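Local coordinates for prokaryotic transcription elongation factor GreA/GreB (Nitrosomonas europaea, PDB 2PN0), which probably binds RNA polymerase and acts in transcription elongation, as expected of a GreA/GreB-like protein of the Rnk family, at residues L102-G107 with V122-V127. Residues are numbered along the deposited sequence; the frame is centred on the assembly and turned at random.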
loop_
_atom_site.group_PDB
_atom_site.type_symbol
_atom_site.label_atom_id
_atom_site.label_comp_id
_atom_site.label_asym_id
_atom_site.label_seq_id
_atom_site.Cartn_x
_atom_site.Cartn_y
_atom_site.Cartn_z
ATOM N N LEU A 102 -11.083 1.638 3.856
ATOM C CA LEU A 102 -12.454 1.205 4.144
ATOM C C LEU A 102 -12.951 2.059 5.285
ATOM O O LEU A 102 -12.279 2.221 6.294
ATOM C CB LEU A 102 -12.450 -0.260 4.567
ATOM C CG LEU A 102 -13.837 -0.853 4.823
ATOM C CD1 LEU A 102 -14.620 -0.901 3.486
ATOM C CD2 LEU A 102 -13.657 -2.229 5.505
ATOM N N GLY A 103 -14.119 2.636 5.107
ATOM C CA GLY A 103 -14.736 3.385 6.197
ATOM C C GLY A 103 -14.353 4.857 6.266
ATOM O O GLY A 103 -15.003 5.643 7.003
ATOM N N LEU A 104 -13.342 5.264 5.504
ATOM C CA LEU A 104 -12.997 6.687 5.431
ATOM C C LEU A 104 -14.126 7.429 4.676
ATOM O O LEU A 104 -15.038 6.792 4.089
ATOM C CB LEU A 104 -11.667 6.891 4.715
ATOM C CG LEU A 104 -10.472 6.341 5.487
ATOM C CD1 LEU A 104 -9.221 6.849 4.709
ATOM C CD2 LEU A 104 -10.484 6.812 6.910
ATOM N N ALA A 105 -14.095 8.760 4.713
ATOM C CA ALA A 105 -15.131 9.548 4.028
ATOM C C ALA A 105 -14.539 10.687 3.178
ATOM O O ALA A 105 -13.406 11.101 3.415
ATOM C CB ALA A 105 -16.098 10.108 5.037
ATOM N N GLN A 106 -15.314 11.167 2.199
ATOM C CA GLN A 106 -14.953 12.334 1.396
ATOM C C GLN A 106 -14.485 13.458 2.324
ATOM O O GLN A 106 -15.104 13.715 3.377
ATOM C CB GLN A 106 -16.164 12.797 0.550
ATOM C CG GLN A 106 -15.849 13.823 -0.569
ATOM C CD GLN A 106 -15.754 15.274 -0.056
ATOM O OE1 GLN A 106 -16.232 15.579 1.043
ATOM N NE2 GLN A 106 -15.115 16.154 -0.827
ATOM N N GLY A 107 -13.378 14.103 1.957
ATOM C CA GLY A 107 -12.811 15.161 2.765
ATOM C C GLY A 107 -11.679 14.708 3.682
ATOM O O GLY A 107 -10.879 15.559 4.115
ATOM N N VAL A 122 -2.680 13.359 0.833
ATOM C CA VAL A 122 -3.767 13.463 -0.149
ATOM C C VAL A 122 -5.091 13.676 0.568
ATOM O O VAL A 122 -5.244 13.276 1.727
ATOM C CB VAL A 122 -3.874 12.216 -1.053
ATOM C CG1 VAL A 122 -2.608 12.088 -1.951
ATOM C CG2 VAL A 122 -4.080 10.887 -0.217
ATOM N N ARG A 123 -6.039 14.310 -0.134
ATOM C CA ARG A 123 -7.372 14.429 0.405
ATOM C C ARG A 123 -8.322 13.689 -0.501
ATOM O O ARG A 123 -8.183 13.741 -1.716
ATOM C CB ARG A 123 -7.781 15.914 0.448
ATOM C CG ARG A 123 -9.194 16.162 0.977
ATOM C CD ARG A 123 -9.572 17.644 0.763
ATOM N NE ARG A 123 -8.690 18.525 1.533
ATOM C CZ ARG A 123 -8.700 19.856 1.436
ATOM N NH1 ARG A 123 -9.532 20.446 0.570
ATOM N NH2 ARG A 123 -7.873 20.596 2.183
ATOM N N ILE A 124 -9.314 13.037 0.091
ATOM C CA ILE A 124 -10.327 12.382 -0.704
ATOM C C ILE A 124 -11.279 13.429 -1.240
ATOM O O ILE A 124 -11.981 14.099 -0.469
ATOM C CB ILE A 124 -11.124 11.339 0.115
ATOM C CG1 ILE A 124 -10.187 10.190 0.588
ATOM C CG2 ILE A 124 -12.336 10.827 -0.728
ATOM C CD1 ILE A 124 -10.810 9.234 1.575
ATOM N N VAL A 125 -11.280 13.586 -2.565
ATOM C CA VAL A 125 -12.065 14.640 -3.197
ATOM C C VAL A 125 -13.480 14.157 -3.561
ATOM O O VAL A 125 -14.447 14.965 -3.555
ATOM C CB VAL A 125 -11.318 15.324 -4.394
ATOM C CG1 VAL A 125 -10.068 16.002 -3.912
ATOM C CG2 VAL A 125 -10.993 14.375 -5.460
ATOM N N GLU A 126 -13.616 12.857 -3.806
ATOM C CA GLU A 126 -14.895 12.254 -4.237
ATOM C C GLU A 126 -14.875 10.758 -4.032
ATOM O O GLU A 126 -13.830 10.116 -4.156
ATOM C CB GLU A 126 -15.131 12.538 -5.727
ATOM C CG GLU A 126 -16.548 12.194 -6.223
ATOM C CD GLU A 126 -16.829 12.627 -7.639
ATOM O OE1 GLU A 126 -15.922 13.151 -8.335
ATOM O OE2 GLU A 126 -17.983 12.409 -8.065
ATOM N N VAL A 127 -16.045 10.207 -3.729
ATOM C CA VAL A 127 -16.226 8.752 -3.617
ATOM C C VAL A 127 -17.339 8.374 -4.601
ATOM O O VAL A 127 -18.350 9.051 -4.650
ATOM C CB VAL A 127 -16.622 8.397 -2.183
ATOM C CG1 VAL A 127 -16.901 6.913 -2.061
ATOM C CG2 VAL A 127 -15.491 8.801 -1.202
#
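I124 meets the 104-107 loop chiefly through CG2 and CD1, and the tight part of the contact is built around these two atoms. Its CG2 lies 3.7 Å from Q106 CA, while CD1 reaches both A105 O (3.7 Å) and L104 CB (4.0 Å). With CG1 beside the backbone N (chi1 -64°), the CG2 branch is left anti to that N and lies against Q106 CA. V127, the next residue of the strand to point at the loop, adds its CG2 at 4.1 Å from Q106 N. An alanine at I124 takes away CG2 and CD1 and would probably leave a gap beside Q106 CA, A105 O and L104 CB.

One backbone bond joins the two segments beside this apolar patch: G107 N donates to I124 O over 2.8 Å, with an N-H...O angle of 157°. The bond ties the loop after helix 98-101 to the central strand 119-128 of the antiparallel sheet just before the chain enters strand 109-113. V125 and E126 both face R64 of strand 62-67, which defines a classic beta bulge, and it is V125 O at this bulge that Q106 uses.

On the exposed side, Q106 NE2 donates to V125 O at 3.0 Å; the bond is fairly straight (164°), yet the donor stands well above the carbonyl plane. A bend at chi2 brings the amide of Q106 beside V125 O. R123 touches the loop by its aliphatic stem alone, CG against G107 O at 3.6 Å, and its guanidinium NE forms a salt bridge with E109.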